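Methylenetetrahydrofolate--tRNA-(uracil-5-)-methyltransferase TrmFO (Thermus thermophilus, PDB 3G5S) catalyses the FAD- and folate-dependent methylation of uridine 54 in tRNA to 5-methyluridine, with methylenetetrahydrofolate as the carbon source. Local coordinates at residues Tyr312-Arg317 with Asn386-Pro392; Phe277-Leu281 with Tyr304-His308. All blocks are in the same frame, centred on the assembly; numbering follows the deposited sequence.

Both contacts touch the bound glutathione, and their centres lie about 16 Å apart. They follow each other in the chain, since residues 304-308 lead into strand 309-313, where interaction 1 begins. Both are partly buried. Interaction 1 is the larger and mixes chemistry: rings and prolines pack in its buried half, two direct hydrogen bonds cross it, and a water-linked charge pair marks its exposed end. Interaction 2 has no direct hydrogen bond between its segments; carbon and selenium pack on backbone, and one water bridges two carbonyls. It joins the loops after strands 271-274 and 301-303 of one antiparallel sheet, whereas interaction 1 joins strand 309-313 and helix 315-318 to the loop after helix 374-384.

Interaction 1 (Tyr312-Arg317 with Asn386-Pro392); sequences YLNAPR and NPEGFQP. With GSH (glutathione), chain C; EDO (1,2-ethanediol), chain F.
Asn314 faces Phe390 with 6.1 Å between their CA atoms, where strand 309-313 gives way to helix 315-318 and the loop 386-392 makes a type II turn from Pro387 to Phe390. The Phe390 ring is the centre of the packing. A chi1 of 172° turns the ring away from its own backbone N and toward Pro316. Pro316 CD stands 3.5 Å from the ring centroid, over one face, in a CH-pi contact. Ala315 CB comes near Phe390 CZ, and Tyr312 CE2 lies 3.8 Å from Phe390 CD2. Tyr312 has a proline of its own: Pro392 CG sits almost exactly over the middle of one ring face. The Tyr312 hydroxyl OH donates to Phe390 O at 2.7 Å, in the carbonyl plane and on a lone pair. The same OH accepts from glutathione N1 at 2.9 Å. A phenylalanine here would probably keep the proline packing but leave glutathione N1 without this acceptor and Phe390 O without this donor. Asn314 splits its amide. OD1 caps helix 315-318 by accepting from Arg317 N, while ND2 donates to Pro387 O at 2.9 Å, a fairly straight bond (165°) on a lone pair. Pro387 O also takes Phe390 N, so two donors grip it. A 1,2-ethanediol, probably from the crystallisation liquor, accepts from Asn314 ND2 and donates to Phe390 O. At the exposed end, Arg317 CD packs on Pro387 CB at 3.6 Å, and a water links Arg317 NH1 to Glu388 OE1. Helix 374-384 adds Tyr381 and Leu382 against Phe390. The chemistry implies that one hydroxyl, tied to the turn through Phe390 O, also joins the loop to the glutathione pocket, and that one amide ties the helix start to the turn.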
loop_
_atom_site.group_PDB
_atom_site.type_symbol
_atom_site.label_atom_id
_atom_site.label_comp_id
_atom_site.label_asym_id
_atom_site.label_seq_id
_atom_site.Cartn_x
_atom_site.Cartn_y
_atom_site.Cartn_z
ATOM N N TYR A 312 5.198 -9.272 -2.735
ATOM C CA TYR A 312 4.576 -8.286 -3.603
ATOM C C TYR A 312 5.403 -8.047 -4.859
ATOM O O TYR A 312 6.606 -8.314 -4.899
ATOM C CB TYR A 312 4.316 -6.966 -2.844
ATOM C CG TYR A 312 5.569 -6.186 -2.508
ATOM C CD1 TYR A 312 6.391 -6.567 -1.453
ATOM C CD2 TYR A 312 5.938 -5.071 -3.247
ATOM C CE1 TYR A 312 7.542 -5.859 -1.150
ATOM C CE2 TYR A 312 7.087 -4.354 -2.947
ATOM C CZ TYR A 312 7.890 -4.755 -1.896
ATOM O OH TYR A 312 9.042 -4.063 -1.582
ATOM N N LEU A 313 4.729 -7.531 -5.875
ATOM C CA LEU A 313 5.327 -7.216 -7.161
ATOM C C LEU A 313 5.823 -5.782 -7.262
ATOM O O LEU A 313 5.319 -4.880 -6.582
ATOM C CB LEU A 313 4.293 -7.427 -8.261
ATOM C CG LEU A 313 3.812 -8.866 -8.418
ATOM C CD1 LEU A 313 2.588 -8.896 -9.304
ATOM C CD2 LEU A 313 4.918 -9.756 -8.984
ATOM N N ASN A 314 6.795 -5.579 -8.144
ATOM C CA ASN A 314 7.233 -4.245 -8.487
ATOM C C ASN A 314 6.196 -3.626 -9.408
ATOM O O ASN A 314 6.263 -3.753 -10.629
ATOM C CB ASN A 314 8.608 -4.270 -9.149
ATOM C CG ASN A 314 9.226 -2.898 -9.196
ATOM O OD1 ASN A 314 8.587 -1.947 -9.648
ATOM N ND2 ASN A 314 10.451 -2.774 -8.697
ATOM N N ALA A 315 5.210 -2.979 -8.806
ATOM C CA ALA A 315 4.102 -2.427 -9.570
ATOM C C ALA A 315 4.547 -1.425 -10.638
ATOM O O ALA A 315 4.087 -1.502 -11.771
ATOM C CB ALA A 315 3.039 -1.835 -8.653
ATOM N N PRO A 316 5.457 -0.488 -10.303
ATOM C CA PRO A 316 5.792 0.478 -11.354
ATOM C C PRO A 316 6.436 -0.171 -12.578
ATOM O O PRO A 316 6.254 0.321 -13.692
ATOM C CB PRO A 316 6.773 1.433 -10.660
ATOM C CG PRO A 316 6.460 1.315 -9.215
ATOM C CD PRO A 316 5.997 -0.095 -8.989
ATOM N N ARG A 317 7.163 -1.264 -12.383
ATOM C CA ARG A 317 7.777 -1.948 -13.515
ATOM C C ARG A 317 6.800 -2.846 -14.268
ATOM O O ARG A 317 6.974 -3.068 -15.458
ATOM C CB ARG A 317 8.971 -2.782 -13.052
ATOM C CG ARG A 317 10.160 -1.969 -12.561
ATOM C CD ARG A 317 10.673 -0.982 -13.614
ATOM N NE ARG A 317 11.131 -1.630 -14.839
ATOM C CZ ARG A 317 12.362 -2.090 -15.028
ATOM N NH1 ARG A 317 13.266 -1.987 -14.063
ATOM N NH2 ARG A 317 12.687 -2.662 -16.181
ATOM N N ASN A 386 8.708 5.541 -7.987
ATOM C CA ASN A 386 10.100 5.148 -8.161
ATOM C C ASN A 386 10.224 3.621 -8.133
ATOM O O ASN A 386 9.878 2.996 -7.136
ATOM C CB ASN A 386 10.914 5.777 -7.026
ATOM C CG ASN A 386 12.408 5.726 -7.264
ATOM O OD1 ASN A 386 12.919 4.824 -7.928
ATOM N ND2 ASN A 386 13.123 6.694 -6.700
ATOM N N PRO A 387 10.718 3.006 -9.227
ATOM C CA PRO A 387 10.744 1.537 -9.278
ATOM C C PRO A 387 11.905 0.912 -8.506
ATOM O O PRO A 387 11.860 -0.276 -8.153
ATOM C CB PRO A 387 10.901 1.246 -10.770
ATOM C CG PRO A 387 11.626 2.444 -11.312
ATOM C CD PRO A 387 11.155 3.623 -10.494
ATOM N N GLU A 388 12.948 1.693 -8.265
ATOM C CA GLU A 388 14.143 1.163 -7.626
ATOM C C GLU A 388 13.881 0.965 -6.143
ATOM O O GLU A 388 13.681 1.928 -5.410
ATOM C CB GLU A 388 15.318 2.115 -7.846
ATOM C CG GLU A 388 15.626 2.354 -9.313
ATOM C CD GLU A 388 15.930 1.072 -10.062
ATOM O OE1 GLU A 388 15.492 0.946 -11.226
ATOM O OE2 GLU A 388 16.603 0.189 -9.485
ATOM N N GLY A 389 13.871 -0.284 -5.699
ATOM C CA GLY A 389 13.541 -0.579 -4.315
ATOM C C GLY A 389 12.089 -0.281 -3.959
ATOM O O GLY A 389 11.779 0.039 -2.816
ATOM N N PHE A 390 11.193 -0.388 -4.940
ATOM C CA PHE A 390 9.778 -0.119 -4.722
ATOM C C PHE A 390 9.242 -0.875 -3.517
ATOM O O PHE A 390 9.484 -2.082 -3.374
ATOM C CB PHE A 390 8.959 -0.491 -5.965
ATOM C CG PHE A 390 7.477 -0.420 -5.744
ATOM C CD1 PHE A 390 6.827 0.804 -5.717
ATOM C CD2 PHE A 390 6.736 -1.573 -5.550
ATOM C CE1 PHE A 390 5.472 0.874 -5.500
ATOM C CE2 PHE A 390 5.379 -1.509 -5.332
ATOM C CZ PHE A 390 4.747 -0.280 -5.303
ATOM N N GLN A 391 8.532 -0.143 -2.647
ATOM C CA GLN A 391 7.899 -0.657 -1.427
ATOM C C GLN A 391 6.378 -0.478 -1.515
ATOM O O GLN A 391 5.897 0.358 -2.280
ATOM C CB GLN A 391 8.408 0.106 -0.191
ATOM C CG GLN A 391 9.890 -0.056 0.108
ATOM C CD GLN A 391 10.259 -1.482 0.457
ATOM O OE1 GLN A 391 9.652 -2.105 1.327
ATOM N NE2 GLN A 391 11.255 -2.008 -0.229
ATOM N N PRO A 392 5.615 -1.243 -0.718
ATOM C CA PRO A 392 4.152 -1.124 -0.789
ATOM C C PRO A 392 3.608 0.194 -0.256
ATOM O O PRO A 392 4.258 0.883 0.535
ATOM C CB PRO A 392 3.656 -2.277 0.088
ATOM C CG PRO A 392 4.839 -3.250 0.158
ATOM C CD PRO A 392 6.041 -2.350 0.156
HETATM N N1 GSH C . 11.589 -4.857 -0.369
HETATM C CA1 GSH C . 12.219 -4.781 -1.674
HETATM C C1 GSH C . 13.176 -5.933 -1.938
HETATM O O11 GSH C . 13.245 -6.971 -1.010
HETATM O O12 GSH C . 13.619 -6.082 -3.029
HETATM C CB1 GSH C . 12.837 -3.421 -1.985
HETATM C CG1 GSH C . 14.240 -3.145 -1.459
HETATM C CD1 GSH C . 14.430 -2.971 0.046
HETATM O OE1 GSH C . 13.583 -3.243 0.835
HETATM N N2 GSH C . 15.688 -2.432 0.483
HETATM C CA2 GSH C . 15.912 -2.134 1.862
HETATM C C2 GSH C . 15.890 -0.635 2.142
HETATM O O2 GSH C . 16.866 0.018 1.975
HETATM C CB2 GSH C . 17.230 -2.783 2.253
HETATM S SG2 GSH C . 17.653 -2.768 4.007
HETATM N N3 GSH C . 14.848 -0.151 3.026
HETATM C CA3 GSH C . 14.878 1.226 3.472
HETATM C C3 GSH C . 14.459 2.235 2.413
HETATM O O31 GSH C . 14.940 3.323 2.344
HETATM O O32 GSH C . 13.700 1.733 1.375
HETATM C C1 EDO F . 9.898 -4.848 -5.370
HETATM O O1 EDO F . 10.849 -3.853 -4.981
HETATM C C2 EDO F . 10.639 -5.947 -6.118
HETATM O O2 EDO F . 11.219 -5.378 -7.295
HETATM O O HOH W 1 13.682 -1.122 -11.209
#

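Interaction 2 (Phe277-Leu281 with Tyr304-His308). With GSH (glutathione), chain C.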
loop_
_atom_site.group_PDB
_atom_site.type_symbol
_atom_site.label_atom_id
_atom_site.label_comp_id
_atom_site.label_asym_id
_atom_site.label_seq_id
_atom_site.Cartn_x
_atom_site.Cartn_y
_atom_site.Cartn_z
ATOM N N PHE A 277 16.314 3.964 5.958
ATOM C CA PHE A 277 15.675 4.006 7.272
ATOM C C PHE A 277 14.575 2.967 7.450
ATOM O O PHE A 277 13.583 3.198 8.131
ATOM C CB PHE A 277 15.214 5.428 7.617
ATOM C CG PHE A 277 16.289 6.234 8.282
ATOM C CD1 PHE A 277 17.345 6.755 7.550
ATOM C CD2 PHE A 277 16.290 6.408 9.655
ATOM C CE1 PHE A 277 18.363 7.461 8.182
ATOM C CE2 PHE A 277 17.302 7.108 10.282
ATOM C CZ PHE A 277 18.337 7.638 9.549
ATOM N N GLN A 278 14.776 1.803 6.845
ATOM C CA GLN A 278 13.912 0.667 7.120
ATOM C C GLN A 278 13.820 0.479 8.630
ATOM O O GLN A 278 14.818 0.586 9.345
ATOM C CB GLN A 278 14.447 -0.601 6.447
ATOM C CG GLN A 278 15.799 -1.083 6.967
ATOM C CD GLN A 278 16.989 -0.344 6.362
ATOM O OE1 GLN A 278 16.844 0.444 5.425
ATOM N NE2 GLN A 278 18.183 -0.614 6.895
ATOM N N THR A 279 12.617 0.206 9.118
ATOM C CA THR A 279 12.398 0.203 10.555
ATOM C C THR A 279 11.172 -0.601 10.947
ATOM O O THR A 279 10.220 -0.720 10.171
ATOM C CB THR A 279 12.242 1.642 11.087
ATOM O OG1 THR A 279 12.072 1.614 12.507
ATOM C CG2 THR A 279 11.030 2.323 10.463
ATOM N N GLY A 280 11.212 -1.147 12.159
ATOM C CA GLY A 280 10.070 -1.820 12.746
ATOM C C GLY A 280 9.548 -1.089 13.968
ATOM O O GLY A 280 8.777 -1.644 14.744
ATOM N N LEU A 281 9.975 0.155 14.145
ATOM C CA LEU A 281 9.539 0.947 15.290
ATOM C C LEU A 281 8.039 1.204 15.264
ATOM O O LEU A 281 7.433 1.291 14.198
ATOM C CB LEU A 281 10.271 2.283 15.314
ATOM C CG LEU A 281 11.752 2.235 15.699
ATOM C CD1 LEU A 281 12.367 3.618 15.607
ATOM C CD2 LEU A 281 11.942 1.654 17.098
ATOM N N TYR A 304 4.358 5.292 7.245
ATOM C CA TYR A 304 5.333 4.883 8.250
ATOM C C TYR A 304 6.156 3.677 7.798
ATOM O O TYR A 304 5.700 2.859 7.001
ATOM C CB TYR A 304 4.635 4.594 9.577
ATOM C CG TYR A 304 4.256 5.852 10.320
ATOM C CD1 TYR A 304 5.177 6.484 11.144
ATOM C CD2 TYR A 304 2.995 6.426 10.189
ATOM C CE1 TYR A 304 4.866 7.634 11.821
ATOM C CE2 TYR A 304 2.668 7.588 10.871
ATOM C CZ TYR A 304 3.611 8.185 11.683
ATOM O OH TYR A 304 3.312 9.331 12.370
ATOM N N GLY A 305 7.378 3.564 8.307
ATOM C CA GLY A 305 8.224 2.432 7.969
ATOM C C GLY A 305 7.739 1.142 8.597
ATOM O O GLY A 305 7.135 1.155 9.677
ATOM N N VAL A 306 7.993 0.033 7.911
ATOM C CA VAL A 306 7.630 -1.290 8.401
ATOM C C VAL A 306 8.632 -2.320 7.903
ATOM O O VAL A 306 9.304 -2.107 6.891
ATOM C CB VAL A 306 6.227 -1.726 7.942
ATOM C CG1 VAL A 306 5.166 -0.796 8.502
ATOM C CG2 VAL A 306 6.161 -1.815 6.422
HETATM N N MSE A 307 8.718 -3.434 8.626
HETATM C CA MSE A 307 9.615 -4.539 8.306
HETATM C C MSE A 307 8.859 -5.831 8.483
HETATM O O MSE A 307 8.751 -6.322 9.603
HETATM C CB MSE A 307 10.772 -4.608 9.310
HETATM C CG MSE A 307 11.786 -3.492 9.267
HETATM SE SE MSE A 307 13.355 -3.894 8.169
HETATM C CE MSE A 307 13.689 -5.743 8.666
ATOM N N HIS A 308 8.337 -6.405 7.413
ATOM C CA HIS A 308 7.737 -7.715 7.581
ATOM C C HIS A 308 7.744 -8.579 6.341
ATOM O O HIS A 308 8.017 -8.123 5.228
ATOM C CB HIS A 308 6.327 -7.641 8.186
ATOM C CG HIS A 308 5.447 -6.599 7.572
ATOM N ND1 HIS A 308 5.021 -6.656 6.264
ATOM C CD2 HIS A 308 4.888 -5.485 8.103
ATOM C CE1 HIS A 308 4.242 -5.618 6.011
ATOM N NE2 HIS A 308 4.154 -4.888 7.107
HETATM N N1 GSH C . 11.589 -4.857 -0.369
HETATM C CA1 GSH C . 12.219 -4.781 -1.674
HETATM C C1 GSH C . 13.176 -5.933 -1.938
HETATM O O11 GSH C . 13.245 -6.971 -1.010
HETATM O O12 GSH C . 13.619 -6.082 -3.029
HETATM C CB1 GSH C . 12.837 -3.421 -1.985
HETATM C CG1 GSH C . 14.240 -3.145 -1.459
HETATM C CD1 GSH C . 14.430 -2.971 0.046
HETATM O OE1 GSH C . 13.583 -3.243 0.835
HETATM N N2 GSH C . 15.688 -2.432 0.483
HETATM C CA2 GSH C . 15.912 -2.134 1.862
HETATM C C2 GSH C . 15.890 -0.635 2.142
HETATM O O2 GSH C . 16.866 0.018 1.975
HETATM C CB2 GSH C . 17.230 -2.783 2.253
HETATM S SG2 GSH C . 17.653 -2.768 4.007
HETATM N N3 GSH C . 14.848 -0.151 3.026
HETATM C CA3 GSH C . 14.878 1.226 3.472
HETATM C C3 GSH C . 14.459 2.235 2.413
HETATM O O31 GSH C . 14.940 3.323 2.344
HETATM O O32 GSH C . 13.700 1.733 1.375
HETATM O O HOH W 2 6.757 -0.414 11.957
#
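The peptide plane between Thr279 and Gly280 carries Met307 on one face: Met307 CG stands over the carbonyl carbon, 3.4 Å from Thr279 C. Near the carbonyl oxygen comes the backbone of the other segment, with Val306 CA 3.2 Å from Thr279 O. The second flat group is the Gln278 amide. The glutathione sulfur SG2 lies over one of its faces, 3.4 Å from Gln278 CD, and Gln278 NE2 is bonded to Val224 O. Gln278 thus brings this loop pairing to the wall of the glutathione pocket. Met307 is a selenomethionine. Its chain bends at chi2 (-94°) and again at chi3, which lays the selenium beside Gln278. The two side chains run side by side and point the same way, with Met307 SE 3.9 Å from Gln278 CB. Thr279 turns its two branches to different tasks. Its methyl CG2 rests 3.8 Å from Gly305 CA and takes up the side of Gly305 where a side chain would lie. Its hydroxyl OG1 accepts from Leu281 N at 3.0 Å, an ST turn with a nearly straight bond (166°), and is also bonded to Glu227 OE1. The other oxygen of Glu227 takes Gly280 N, so one carboxylate holds the turn at two points. No direct hydrogen bond crosses between the segments. Instead a water donates to Leu281 O and to Gly305 O. The contact thus brings together the loop between strand 271-274 and helix 283-290 and the link between strands 301-303 and 309-313. Helix 226-231 covers Thr279 through Val226. Helix 283-290 closes another side, where Gln286 bonds to both segments, at Gly305 N and Leu281 O, and Trp283 stacks on Tyr304.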